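Local coordinates for putative O-GlcNAcase nagJ (Clostridium perfringens, PDB 6PV5), which probably removes terminal N-acetylhexosamine residues from glycans as a family 84 glycoside hydrolase, this chain holding the catalytic region of a longer protein, at residues A[316-321]-A[362-367]; A[333-338]-A[366-371]; A[445-450]-A[469-474]; A[417-422]-A[462-467]; A[69-74]-A[154-159]. All blocks are in the same frame, centred on the assembly; numbering follows the deposited sequence.

Interaction 1 (A[316-321]-A[362-367]); sequences EVLNRF and ETLDKD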
# COMPACT_ATOMS: atom_id res chain seq x y z
N GLU A 316 25.35 1.67 18.00
CA GLU A 316 25.86 0.71 18.98
C GLU A 316 24.72 0.04 19.75
O GLU A 316 24.73 -1.18 19.89
CB GLU A 316 26.94 1.32 19.88
CG GLU A 316 28.26 1.45 19.15
CD GLU A 316 29.35 2.14 19.95
OE1 GLU A 316 29.05 2.61 21.08
OE2 GLU A 316 30.51 2.18 19.45
N VAL A 317 23.74 0.84 20.20
CA VAL A 317 22.54 0.31 20.85
C VAL A 317 21.91 -0.73 19.94
O VAL A 317 21.57 -1.82 20.41
CB VAL A 317 21.54 1.41 21.26
CG1 VAL A 317 20.12 0.87 21.42
CG2 VAL A 317 21.99 2.17 22.50
N LEU A 318 21.83 -0.42 18.64
CA LEU A 318 21.23 -1.33 17.66
C LEU A 318 22.06 -2.61 17.49
O LEU A 318 21.49 -3.69 17.32
CB LEU A 318 21.08 -0.62 16.30
CG LEU A 318 20.02 0.48 16.18
CD1 LEU A 318 20.05 1.09 14.78
CD2 LEU A 318 18.61 -0.06 16.45
N ASN A 319 23.39 -2.48 17.42
CA ASN A 319 24.25 -3.65 17.20
C ASN A 319 24.20 -4.59 18.41
O ASN A 319 24.08 -5.80 18.25
CB ASN A 319 25.73 -3.28 16.96
CG ASN A 319 25.99 -2.42 15.73
OD1 ASN A 319 25.28 -2.49 14.72
ND2 ASN A 319 27.03 -1.61 15.81
N ARG A 320 24.22 -4.01 19.61
CA ARG A 320 24.10 -4.77 20.84
C ARG A 320 22.76 -5.50 20.88
O ARG A 320 22.73 -6.69 21.19
CB ARG A 320 24.30 -3.86 22.05
CG ARG A 320 24.80 -4.61 23.28
CD ARG A 320 24.85 -3.68 24.48
NE ARG A 320 24.79 -4.43 25.72
CZ ARG A 320 24.82 -3.88 26.92
NH1 ARG A 320 24.92 -2.57 27.04
NH2 ARG A 320 24.74 -4.63 28.01
N PHE A 321 21.67 -4.80 20.54
CA PHE A 321 20.35 -5.39 20.58
C PHE A 321 20.28 -6.54 19.59
O PHE A 321 19.70 -7.59 19.88
CB PHE A 321 19.24 -4.36 20.32
CG PHE A 321 17.84 -4.90 20.44
CD1 PHE A 321 17.16 -4.85 21.65
CD2 PHE A 321 17.21 -5.49 19.36
CE1 PHE A 321 15.87 -5.35 21.76
CE2 PHE A 321 15.92 -6.00 19.47
CZ PHE A 321 15.25 -5.93 20.67
N GLU A 362 28.63 3.69 9.20
CA GLU A 362 29.90 3.00 9.34
C GLU A 362 29.84 2.03 10.52
O GLU A 362 30.35 0.93 10.42
CB GLU A 362 31.04 4.01 9.55
N THR A 363 29.17 2.44 11.62
CA THR A 363 29.07 1.61 12.81
C THR A 363 28.08 0.46 12.66
O THR A 363 28.29 -0.59 13.27
CB THR A 363 28.68 2.45 14.03
OG1 THR A 363 29.56 3.56 14.01
CG2 THR A 363 28.79 1.73 15.35
N LEU A 364 27.00 0.63 11.89
CA LEU A 364 25.84 -0.25 12.01
C LEU A 364 26.07 -1.57 11.28
O LEU A 364 26.44 -1.55 10.11
CB LEU A 364 24.63 0.47 11.40
CG LEU A 364 23.28 -0.24 11.56
CD1 LEU A 364 22.85 -0.21 13.02
CD2 LEU A 364 22.21 0.39 10.66
N ASP A 365 25.77 -2.71 11.94
CA ASP A 365 25.86 -4.04 11.34
C ASP A 365 25.04 -4.15 10.06
O ASP A 365 23.85 -3.82 10.03
CB ASP A 365 25.27 -5.12 12.25
CG ASP A 365 25.98 -5.42 13.56
OD1 ASP A 365 27.12 -4.92 13.76
OD2 ASP A 365 25.39 -6.18 14.37
N LYS A 366 25.62 -4.80 9.06
CA LYS A 366 25.10 -4.86 7.70
C LYS A 366 23.80 -5.66 7.59
O LYS A 366 23.06 -5.51 6.61
CB LYS A 366 26.15 -5.35 6.70
CG LYS A 366 27.28 -4.37 6.43
CD LYS A 366 27.95 -4.56 5.08
CE LYS A 366 29.43 -4.22 5.03
NZ LYS A 366 29.75 -2.96 5.75
N ASP A 367 23.50 -6.52 8.57
CA ASP A 367 22.30 -7.34 8.47
C ASP A 367 21.11 -6.64 9.15
O ASP A 367 20.02 -7.22 9.22
CB ASP A 367 22.57 -8.78 8.93
CG ASP A 367 22.90 -8.92 10.40
OD1 ASP A 367 23.05 -7.87 11.09
OD2 ASP A 367 23.01 -10.08 10.86
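Asn319 faces the backbone of Thr363 to Asp365 and grips it with both ends of its amide. Its OD1 accepts from Asp365 N at 2.8 Å in a nearly straight bond, with an angle of 168° at the hydrogen. Its ND2 donates to Thr363 O at 3.0 Å, from above that carbonyl's plane. CG lies anti to the carbonyl carbon of Asn319 (chi1 -62°), which carries the amide out from helix 311-326 toward the other segment. Two bonds to one backbone fix the rotation of the amide. The Asp365 carboxylate stacks on it with their planes 11° apart. Asp365 OD1 and Asn319 OD1 are two acceptors at 3.2 Å, so no bond joins them. Asp365 OD2 instead accepts from Asn322. Behind the amide, buried Leu318 meets Leu364, with their two CD1 methyls 3.6 Å apart. This is the tight side. Both leucines also reach Thr337 of a barrel strand. The contact belongs to the outer layer of a (beta/alpha)8 barrel, where helix 311-326 meets the turn between helix 355-363 and strand 369-372. Leu364 is the first residue to leave the helical conformation there. Toward solvent the contact thins: exposed Glu316 brings only its CG to the Thr363 CG2 methyl, at 3.8 Å, while Thr363 OG1 bonds back to Glu359 O in its own helix.

Interaction 2 (A[333-338]-A[366-371]); sequences KPLITV and KDIEVM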
# COMPACT_ATOMS: atom_id res chain seq x y z
N LYS A 333 13.21 -12.23 13.44
CA LYS A 333 13.66 -11.82 12.12
C LYS A 333 14.65 -10.66 12.25
O LYS A 333 14.83 -10.12 13.35
CB LYS A 333 12.44 -11.50 11.24
CG LYS A 333 11.47 -12.65 11.03
CD LYS A 333 10.77 -12.62 9.69
N PRO A 334 15.33 -10.23 11.16
CA PRO A 334 16.30 -9.13 11.23
C PRO A 334 15.71 -7.86 11.83
O PRO A 334 14.53 -7.58 11.64
CB PRO A 334 16.66 -8.91 9.75
CG PRO A 334 16.50 -10.30 9.15
CD PRO A 334 15.23 -10.81 9.81
N LEU A 335 16.51 -7.12 12.60
CA LEU A 335 16.10 -5.87 13.20
C LEU A 335 15.92 -4.84 12.09
O LEU A 335 16.58 -4.92 11.05
CB LEU A 335 17.21 -5.41 14.15
CG LEU A 335 16.98 -4.09 14.88
CD1 LEU A 335 15.80 -4.19 15.83
CD2 LEU A 335 18.22 -3.68 15.66
N ILE A 336 15.03 -3.87 12.33
CA ILE A 336 14.73 -2.81 11.38
C ILE A 336 14.96 -1.49 12.09
O ILE A 336 14.66 -1.38 13.27
CB ILE A 336 13.27 -2.93 10.91
CG1 ILE A 336 13.05 -4.17 10.05
CG2 ILE A 336 12.82 -1.64 10.21
CD1 ILE A 336 11.59 -4.46 9.74
N THR A 337 15.54 -0.52 11.38
CA THR A 337 15.74 0.78 12.01
C THR A 337 15.41 1.91 11.02
O THR A 337 15.25 1.67 9.82
CB THR A 337 17.16 0.93 12.58
OG1 THR A 337 17.19 2.07 13.42
CG2 THR A 337 18.23 1.08 11.52
N VAL A 338 15.33 3.13 11.55
CA VAL A 338 15.27 4.34 10.74
C VAL A 338 16.16 5.38 11.39
O VAL A 338 16.05 5.64 12.59
CB VAL A 338 13.82 4.86 10.50
CG1 VAL A 338 13.14 5.25 11.80
CG2 VAL A 338 13.81 6.07 9.57
N LYS A 366 25.62 -4.80 9.06
CA LYS A 366 25.10 -4.86 7.70
C LYS A 366 23.80 -5.66 7.59
O LYS A 366 23.06 -5.51 6.61
CB LYS A 366 26.15 -5.35 6.70
CG LYS A 366 27.28 -4.37 6.43
CD LYS A 366 27.95 -4.56 5.08
CE LYS A 366 29.43 -4.22 5.03
NZ LYS A 366 29.75 -2.96 5.75
N ASP A 367 23.50 -6.52 8.57
CA ASP A 367 22.30 -7.34 8.47
C ASP A 367 21.11 -6.64 9.15
O ASP A 367 20.02 -7.22 9.22
CB ASP A 367 22.57 -8.78 8.93
CG ASP A 367 22.90 -8.92 10.40
OD1 ASP A 367 23.05 -7.87 11.09
OD2 ASP A 367 23.01 -10.08 10.86
N ILE A 368 21.33 -5.42 9.65
CA ILE A 368 20.24 -4.60 10.17
C ILE A 368 19.64 -3.81 9.01
O ILE A 368 20.38 -3.19 8.25
CB ILE A 368 20.72 -3.67 11.30
CG1 ILE A 368 21.21 -4.47 12.52
CG2 ILE A 368 19.63 -2.67 11.67
CD1 ILE A 368 21.96 -3.64 13.56
N GLU A 369 18.31 -3.84 8.89
CA GLU A 369 17.57 -3.19 7.81
C GLU A 369 17.41 -1.72 8.16
O GLU A 369 17.22 -1.39 9.33
CB GLU A 369 16.23 -3.90 7.59
CG GLU A 369 16.37 -5.41 7.47
CD GLU A 369 16.92 -5.89 6.12
OE1 GLU A 369 17.40 -5.04 5.33
OE2 GLU A 369 16.84 -7.10 5.85
N VAL A 370 17.54 -0.85 7.14
CA VAL A 370 17.48 0.60 7.30
C VAL A 370 16.46 1.18 6.32
O VAL A 370 16.56 0.96 5.11
CB VAL A 370 18.85 1.28 7.13
CG1 VAL A 370 18.77 2.78 7.37
CG2 VAL A 370 19.87 0.70 8.10
N MET A 371 15.52 1.96 6.87
CA MET A 371 14.44 2.61 6.13
C MET A 371 14.84 4.04 5.82
O MET A 371 15.49 4.71 6.63
CB MET A 371 13.12 2.58 6.93
CG MET A 371 12.58 1.15 7.07
SD MET A 371 10.97 0.98 7.92
CE MET A 371 11.29 1.60 9.57
O HOH W 1 19.17 -8.01 12.03
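Thr337 and Val370 lie side by side and point the same way, with their CG2 methyls 3.8 Å apart. They are paired residues on two parallel strands, and their side chains share one face of the sheet. Thr337 OG1 is anti to the backbone N (chi1 -167°) and bonds to Ile301 O on the preceding strand. This leaves CG2 to meet Val370 and the Ile368 CG2 methyl. Ile336 and Glu369 form the next pair, on the other face. There Ile336 CG1 rests 4.0 Å from Glu369 CB, the two chains slanting past each other. Glu369 CG lies near Pro334 CB, and its OE2 forms a salt bridge with Lys187. Met371 bends at chi3 (-62°), which sets its CE methyl 3.6 Å from Ile336 CG2. The same methyl approaches Val338 CB.

The backbones are joined in parallel register. Glu369 N donates to Leu335 O, Thr337 N to Glu369 O, and Met371 N to Thr337 O. The shortest of the three, Thr337 N to Glu369 O, is 2.8 Å. At the N-terminal end of the pairing a water bridges the chains: it accepts from Leu335 N and donates to Asp367 O.

These are the fifth and sixth strands of the barrel. Val338 lies about 8 Å, side chain to side chain, from Asp305, the predicted proton donor. Strand 298-302 flanks one side of the pair and strand 399-403 the other, and helix 311-326 covers the outer face, with Leu318 on Leu335 and Asn322 on Ile368.

Interaction 3 (A[445-450]-A[469-474]); sequences SKISTL and DKAIEI. With EDO (1,2-ethanediol), chain C.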
# COMPACT_ATOMS: atom_id res chain seq x y z
N SER A 445 -7.70 4.51 2.52
CA SER A 445 -6.31 4.21 2.22
C SER A 445 -6.19 2.97 1.33
O SER A 445 -5.14 2.67 0.80
CB SER A 445 -5.53 3.97 3.49
OG SER A 445 -5.17 5.19 4.08
N LYS A 446 -7.27 2.20 1.19
CA LYS A 446 -7.08 0.89 0.59
C LYS A 446 -6.66 0.93 -0.88
O LYS A 446 -5.84 0.13 -1.28
CB LYS A 446 -8.28 -0.02 0.85
CG LYS A 446 -8.41 -0.42 2.31
CD LYS A 446 -9.56 -1.37 2.56
CE LYS A 446 -9.76 -1.66 4.04
NZ LYS A 446 -10.96 -2.51 4.23
N ILE A 447 -7.27 1.80 -1.70
CA ILE A 447 -6.94 1.84 -3.12
C ILE A 447 -5.44 2.03 -3.33
O ILE A 447 -4.83 1.22 -4.03
CB ILE A 447 -7.83 2.82 -3.92
CG1 ILE A 447 -9.28 2.33 -3.98
CG2 ILE A 447 -7.29 3.02 -5.33
CD1 ILE A 447 -10.29 3.45 -4.09
N SER A 448 -4.85 3.05 -2.70
CA SER A 448 -3.44 3.32 -2.88
C SER A 448 -2.61 2.14 -2.36
O SER A 448 -1.71 1.68 -3.04
CB SER A 448 -3.03 4.63 -2.25
OG SER A 448 -3.87 5.68 -2.72
N THR A 449 -2.93 1.67 -1.14
CA THR A 449 -2.23 0.56 -0.51
C THR A 449 -2.19 -0.68 -1.41
O THR A 449 -1.17 -1.37 -1.46
CB THR A 449 -2.79 0.25 0.88
OG1 THR A 449 -2.77 1.45 1.64
CG2 THR A 449 -1.92 -0.75 1.62
N LEU A 450 -3.29 -0.97 -2.11
CA LEU A 450 -3.33 -2.15 -2.95
C LEU A 450 -2.42 -1.97 -4.17
O LEU A 450 -1.84 -2.95 -4.64
CB LEU A 450 -4.76 -2.43 -3.41
CG LEU A 450 -5.70 -3.01 -2.35
CD1 LEU A 450 -7.13 -2.97 -2.85
CD2 LEU A 450 -5.29 -4.44 -2.00
N ASP A 469 -6.75 0.93 -11.78
CA ASP A 469 -8.03 0.39 -12.23
C ASP A 469 -8.42 -0.86 -11.44
O ASP A 469 -9.59 -0.98 -11.05
CB ASP A 469 -8.10 0.17 -13.74
CG ASP A 469 -8.04 1.45 -14.55
OD1 ASP A 469 -8.39 2.52 -14.00
OD2 ASP A 469 -7.65 1.37 -15.74
N LYS A 470 -7.47 -1.79 -11.24
CA LYS A 470 -7.79 -3.04 -10.57
C LYS A 470 -8.07 -2.80 -9.09
O LYS A 470 -8.92 -3.47 -8.52
CB LYS A 470 -6.64 -4.06 -10.63
CG LYS A 470 -6.37 -4.64 -12.02
CD LYS A 470 -7.38 -5.68 -12.46
CE LYS A 470 -7.11 -6.20 -13.86
NZ LYS A 470 -5.65 -6.27 -14.13
N ALA A 471 -7.30 -1.91 -8.47
CA ALA A 471 -7.53 -1.65 -7.05
C ALA A 471 -8.90 -1.01 -6.82
O ALA A 471 -9.57 -1.31 -5.84
CB ALA A 471 -6.42 -0.80 -6.49
N ILE A 472 -9.28 -0.09 -7.71
CA ILE A 472 -10.59 0.57 -7.61
C ILE A 472 -11.68 -0.48 -7.78
O ILE A 472 -12.67 -0.46 -7.06
CB ILE A 472 -10.71 1.70 -8.65
CG1 ILE A 472 -9.86 2.90 -8.24
CG2 ILE A 472 -12.18 2.08 -8.85
CD1 ILE A 472 -9.73 3.95 -9.32
N GLU A 473 -11.49 -1.43 -8.70
CA GLU A 473 -12.48 -2.48 -8.90
C GLU A 473 -12.61 -3.32 -7.64
O GLU A 473 -13.72 -3.69 -7.24
CB GLU A 473 -12.08 -3.36 -10.08
CG GLU A 473 -13.04 -4.50 -10.35
CD GLU A 473 -12.80 -5.22 -11.67
OE1 GLU A 473 -11.66 -5.70 -11.92
OE2 GLU A 473 -13.76 -5.29 -12.47
N ILE A 474 -11.48 -3.63 -7.01
CA ILE A 474 -11.49 -4.44 -5.80
C ILE A 474 -12.28 -3.71 -4.71
O ILE A 474 -12.99 -4.32 -3.95
CB ILE A 474 -10.05 -4.76 -5.35
CG1 ILE A 474 -9.40 -5.80 -6.27
CG2 ILE A 474 -9.98 -5.16 -3.87
CD1 ILE A 474 -7.89 -5.89 -6.14
C1 EDO C . -11.73 1.36 -12.49
O1 EDO C . -11.79 -0.05 -12.34
C2 EDO C . -11.99 1.87 -13.86
O2 EDO C . -12.91 1.07 -14.61
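Ile447 holds CG2 anti to its backbone N and CG1 anti to its carbonyl carbon (chi1 -68°), which brings the CG2 methyl up to Ile472 and Ala471. Leu450, one turn on, has CG anti to its carbonyl carbon (chi1 -74°), and its CD1 reaches Ile474. Ile447 CG2 meets Ile472 CG1 at 3.9 Å. Leu450 CD1 meets Ile474 CG2 at 3.7 Å, the two chains crossing at a slant. Between these pairs sits the small side chain of Ala471. Its CB lies 3.6 Å from Ile447 O and 3.9 Å from Leu450 CB. This lets the backbones come close: the CA atoms of Ile447 and Ala471 are 5.3 Å apart. No hydrogen bond crosses the contact. On the far side of helix 464-476, a 1,2-ethanediol, probably from the crystallisation liquor, donates from O1 to Asp469 O at 2.7 Å. Phe483 of helix 480-487 also packs on Ile447 and Ile472, while Tyr215 reaches Leu450 and Ile474. The segment axes approach to 8.6 Å, with 135° between their directions. The arrangement is a buried, apolar helix-helix crossing. It joins helix 446-457, which follows the last barrel strand, to the next helix along the chain.

Interaction 4 (A[417-422]-A[462-467]); sequences LGPIYD and YEAEKS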
# COMPACT_ATOMS: atom_id res chain seq x y z
N LEU A 417 -6.15 9.13 -3.21
CA LEU A 417 -6.87 7.97 -3.72
C LEU A 417 -6.20 7.46 -4.99
O LEU A 417 -6.82 6.73 -5.75
CB LEU A 417 -8.33 8.36 -4.00
CG LEU A 417 -9.14 8.83 -2.78
CD1 LEU A 417 -10.53 9.32 -3.22
CD2 LEU A 417 -9.28 7.68 -1.78
N GLY A 418 -4.94 7.85 -5.23
CA GLY A 418 -4.26 7.43 -6.45
C GLY A 418 -3.32 6.22 -6.31
O GLY A 418 -3.08 5.72 -5.21
N PRO A 419 -2.73 5.75 -7.43
CA PRO A 419 -1.76 4.65 -7.38
C PRO A 419 -0.40 5.15 -6.90
O PRO A 419 -0.06 6.32 -7.05
CB PRO A 419 -1.68 4.20 -8.85
CG PRO A 419 -1.90 5.49 -9.61
CD PRO A 419 -2.96 6.23 -8.81
N ILE A 420 0.36 4.23 -6.28
CA ILE A 420 1.79 4.41 -6.09
C ILE A 420 2.39 4.86 -7.42
O ILE A 420 2.18 4.24 -8.45
CB ILE A 420 2.42 3.08 -5.62
CG1 ILE A 420 1.77 2.57 -4.32
CG2 ILE A 420 3.93 3.20 -5.51
CD1 ILE A 420 1.68 3.57 -3.18
N TYR A 421 3.14 5.95 -7.42
CA TYR A 421 3.42 6.60 -8.69
C TYR A 421 4.87 7.08 -8.71
O TYR A 421 5.35 7.57 -7.68
CB TYR A 421 2.47 7.81 -8.85
CG TYR A 421 2.38 8.38 -10.24
CD1 TYR A 421 1.61 7.77 -11.22
CD2 TYR A 421 3.06 9.54 -10.58
CE1 TYR A 421 1.50 8.31 -12.50
CE2 TYR A 421 2.99 10.08 -11.85
CZ TYR A 421 2.20 9.46 -12.81
OH TYR A 421 2.13 10.01 -14.05
N ASP A 422 5.55 6.92 -9.86
CA ASP A 422 6.89 7.47 -10.10
C ASP A 422 7.92 6.74 -9.23
O ASP A 422 8.93 7.32 -8.86
CB ASP A 422 6.99 8.96 -9.76
CG ASP A 422 6.51 9.94 -10.82
OD1 ASP A 422 6.45 9.53 -12.01
OD2 ASP A 422 6.21 11.12 -10.44
N TYR A 462 4.78 -3.48 -13.04
CA TYR A 462 3.81 -2.54 -12.48
C TYR A 462 3.57 -1.38 -13.43
O TYR A 462 4.52 -0.67 -13.76
CB TYR A 462 4.34 -1.93 -11.18
CG TYR A 462 3.44 -0.89 -10.54
CD1 TYR A 462 2.30 -1.27 -9.83
CD2 TYR A 462 3.73 0.47 -10.63
CE1 TYR A 462 1.49 -0.34 -9.21
CE2 TYR A 462 2.93 1.42 -10.01
CZ TYR A 462 1.81 1.01 -9.31
OH TYR A 462 1.01 1.92 -8.71
N GLU A 463 2.31 -1.18 -13.83
CA GLU A 463 1.89 0.05 -14.50
C GLU A 463 0.82 0.72 -13.64
O GLU A 463 -0.20 0.10 -13.32
CB GLU A 463 1.27 -0.25 -15.86
CG GLU A 463 2.26 -0.82 -16.87
CD GLU A 463 1.55 -1.25 -18.14
OE1 GLU A 463 0.95 -0.37 -18.80
OE2 GLU A 463 1.55 -2.47 -18.43
N ALA A 464 1.08 1.98 -13.27
CA ALA A 464 0.33 2.69 -12.24
C ALA A 464 -1.15 2.72 -12.58
O ALA A 464 -1.98 2.34 -11.77
CB ALA A 464 0.89 4.08 -12.04
N GLU A 465 -1.48 3.11 -13.82
CA GLU A 465 -2.85 3.40 -14.19
C GLU A 465 -3.66 2.11 -14.28
O GLU A 465 -4.81 2.07 -13.84
CB GLU A 465 -2.93 4.13 -15.53
CG GLU A 465 -4.21 4.94 -15.67
CD GLU A 465 -4.14 6.36 -15.13
OE1 GLU A 465 -3.10 6.72 -14.51
OE2 GLU A 465 -5.12 7.12 -15.33
N LYS A 466 -3.05 1.06 -14.85
CA LYS A 466 -3.72 -0.22 -14.98
C LYS A 466 -3.88 -0.84 -13.59
O LYS A 466 -4.88 -1.47 -13.28
CB LYS A 466 -3.01 -1.09 -16.03
N SER A 467 -2.86 -0.67 -12.74
CA SER A 467 -2.91 -1.16 -11.38
C SER A 467 -4.03 -0.46 -10.60
O SER A 467 -4.79 -1.10 -9.90
CB SER A 467 -1.59 -0.95 -10.71
OG SER A 467 -1.57 -1.56 -9.43
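The loop between the last two strands of the (beta/alpha)8 barrel here meets the start of helix 464-476. Glu463 is the N-cap residue of that helix, and Tyr462 and Ala464 on either side of it make the contact. Tyr462 OH donates to Ile420 O at 2.6 Å. The donor lies in the carbonyl plane, on a lone pair, with a C=O...O angle of 128°. Ile420 O lies at the edge of the ring, in its plane. CG of Tyr462 is anti to its backbone N (chi1 177°), which extends the ring toward the loop. The hydroxyl also touches Pro419 CB at 3.5 Å and Ile420 CB at 3.6 Å. Ala464 packs beside it. Its CB meets Pro419 CG at 4.0 Å and Tyr421 CD1 at 3.8 Å, the methyl standing oblique to the Tyr421 ring. Pro419 CB also lies 3.5 Å from Ala464 O. Tyr455 of helix 446-457 packs edge-to-face with the Tyr462 ring, and Thr451 of that helix bonds to Ile420 N. Both backbone polar groups of Ile420 are thus satisfied, one by a tyrosine and one by a threonine. Between the two segments one hydrogen bond gives direction and the remaining contacts are van der Waals; Trp468, further along the helix, also bonds to Leu417 O. With no charged pair between the two segments, the join should depend little on ionisation.

Interaction 5 (A[69-74]-A[154-159]); sequences LADTYA and GTFYGV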
# COMPACT_ATOMS: atom_id res chain seq x y z
N LEU A 69 1.20 -32.42 6.53
CA LEU A 69 2.23 -32.29 5.46
C LEU A 69 2.37 -30.82 5.02
O LEU A 69 3.48 -30.30 4.98
CB LEU A 69 1.86 -33.19 4.28
N ALA A 70 1.23 -30.18 4.71
CA ALA A 70 1.22 -28.83 4.16
C ALA A 70 0.95 -27.79 5.27
O ALA A 70 0.43 -28.14 6.33
CB ALA A 70 0.20 -28.74 3.05
N ASP A 71 1.32 -26.53 4.99
CA ASP A 71 1.15 -25.42 5.92
C ASP A 71 -0.28 -25.41 6.45
O ASP A 71 -1.23 -25.41 5.67
CB ASP A 71 1.48 -24.07 5.28
CG ASP A 71 1.08 -22.86 6.12
OD1 ASP A 71 1.73 -22.60 7.17
OD2 ASP A 71 0.10 -22.20 5.74
N THR A 72 -0.41 -25.39 7.78
CA THR A 72 -1.71 -25.31 8.45
C THR A 72 -2.61 -24.34 7.69
O THR A 72 -3.71 -24.70 7.28
CB THR A 72 -1.56 -24.92 9.92
N TYR A 73 -2.10 -23.11 7.48
CA TYR A 73 -2.93 -22.02 6.99
C TYR A 73 -3.21 -22.19 5.50
O TYR A 73 -4.37 -22.17 5.09
CB TYR A 73 -2.30 -20.68 7.36
CG TYR A 73 -2.05 -20.49 8.84
CD1 TYR A 73 -0.77 -20.23 9.31
CD2 TYR A 73 -3.09 -20.57 9.76
CE1 TYR A 73 -0.52 -20.03 10.66
CE2 TYR A 73 -2.85 -20.38 11.11
CZ TYR A 73 -1.57 -20.11 11.56
OH TYR A 73 -1.32 -19.93 12.89
N ALA A 74 -2.16 -22.40 4.70
CA ALA A 74 -2.35 -22.66 3.28
C ALA A 74 -3.44 -23.71 3.09
O ALA A 74 -4.28 -23.58 2.19
CB ALA A 74 -1.05 -23.08 2.64
N GLY A 154 4.88 -19.29 0.54
CA GLY A 154 4.68 -19.51 -0.88
C GLY A 154 3.40 -20.29 -1.18
O GLY A 154 2.72 -20.01 -2.16
N THR A 155 3.10 -21.27 -0.32
CA THR A 155 1.97 -22.17 -0.50
C THR A 155 0.66 -21.44 -0.17
O THR A 155 -0.34 -21.62 -0.86
CB THR A 155 2.19 -23.49 0.27
OG1 THR A 155 3.40 -24.10 -0.16
CG2 THR A 155 1.06 -24.49 0.10
N PHE A 156 0.70 -20.65 0.90
CA PHE A 156 -0.37 -19.73 1.28
C PHE A 156 -0.71 -18.78 0.13
O PHE A 156 -1.88 -18.64 -0.22
CB PHE A 156 0.01 -19.03 2.58
CG PHE A 156 -1.06 -18.18 3.23
CD1 PHE A 156 -1.92 -18.72 4.16
CD2 PHE A 156 -1.16 -16.83 2.94
CE1 PHE A 156 -2.89 -17.94 4.78
CE2 PHE A 156 -2.12 -16.04 3.56
CZ PHE A 156 -2.98 -16.60 4.48
N TYR A 157 0.31 -18.17 -0.48
CA TYR A 157 0.11 -17.24 -1.59
C TYR A 157 -0.38 -17.97 -2.84
O TYR A 157 -1.08 -17.40 -3.66
CB TYR A 157 1.39 -16.46 -1.94
CG TYR A 157 1.83 -15.47 -0.89
CD1 TYR A 157 0.94 -14.96 0.04
CD2 TYR A 157 3.15 -15.05 -0.83
CE1 TYR A 157 1.34 -14.08 1.02
CE2 TYR A 157 3.56 -14.13 0.13
CZ TYR A 157 2.66 -13.65 1.06
OH TYR A 157 3.08 -12.78 2.02
N GLY A 158 0.03 -19.24 -2.99
CA GLY A 158 -0.45 -20.06 -4.08
C GLY A 158 -1.96 -20.22 -4.01
O GLY A 158 -2.64 -20.14 -5.04
N VAL A 159 -2.47 -20.42 -2.79
CA VAL A 159 -3.89 -20.60 -2.56
C VAL A 159 -4.64 -19.27 -2.74
O VAL A 159 -5.76 -19.25 -3.25
CB VAL A 159 -4.17 -21.21 -1.17
CG1 VAL A 159 -5.66 -21.34 -0.91
CG2 VAL A 159 -3.47 -22.54 -0.98
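This is a close, buried helix-to-helix contact in the N-terminal domain, between the first turn of helix 72-82 and helix 152-163. Ala74 lies at its centre, its CA only 4.1 Å from that of Phe156. The Ala74 CB methyl presses on the other backbone, 3.5 Å from Phe156 N and 3.6 Å from Thr155 CG2. Thr155 turns its CG2 to the contact, that methyl being anti to the backbone N. Its hydroxyl bonds within its own helix to Asp151 O. Val159, one turn on, sets CG2 3.4 Å from Ala74 O. The Phe156 ring carries the other half of the contact. CG is anti to its backbone N (chi1 -172°), which swings the ring along the start of helix 72-82. Ala74 N lies in plane at the ring edge, 3.7 Å from CD1. Tyr73 CB meets the same CD1 at 3.8 Å, obliquely to the ring, while its phenol leads away. No hydrogen bond joins the segments. Asp71 OD2 accepts from Ala74 N in a capping bond modelled very short, so its length is doubtful. Its OD1 pairs with Lys257, which also touches Tyr73 and Phe156. Asp71 is the N-cap residue of helix 72-82, and its side chain caps the first turn, on which Ala74 sits. Two helices packed together beside a mixed sheet are consistent with the domain of glycosyl hydrolase family 20 type that precedes the barrel.

Interactions 1 and 2 touch and end on the same chain stretch. Interaction 2 is barrel core, held by backbone bonds between strands. Interaction 1 lies outside it, partly buried, with an asparagine amide bonding to a backbone. Interactions 3 and 4 also touch, share helix 464-476 and are both buried. The first joins apolar side chains without a hydrogen bond between its segments, while the second adds one tyrosine bond; Ser448 of one probably bonds to Gly418 O of the other. Their centres lie 28 to 38 Å from those of the first pair. Interaction 5 stands apart in the N-terminal domain, buried like interaction 3 and likewise without a cross-segment hydrogen bond.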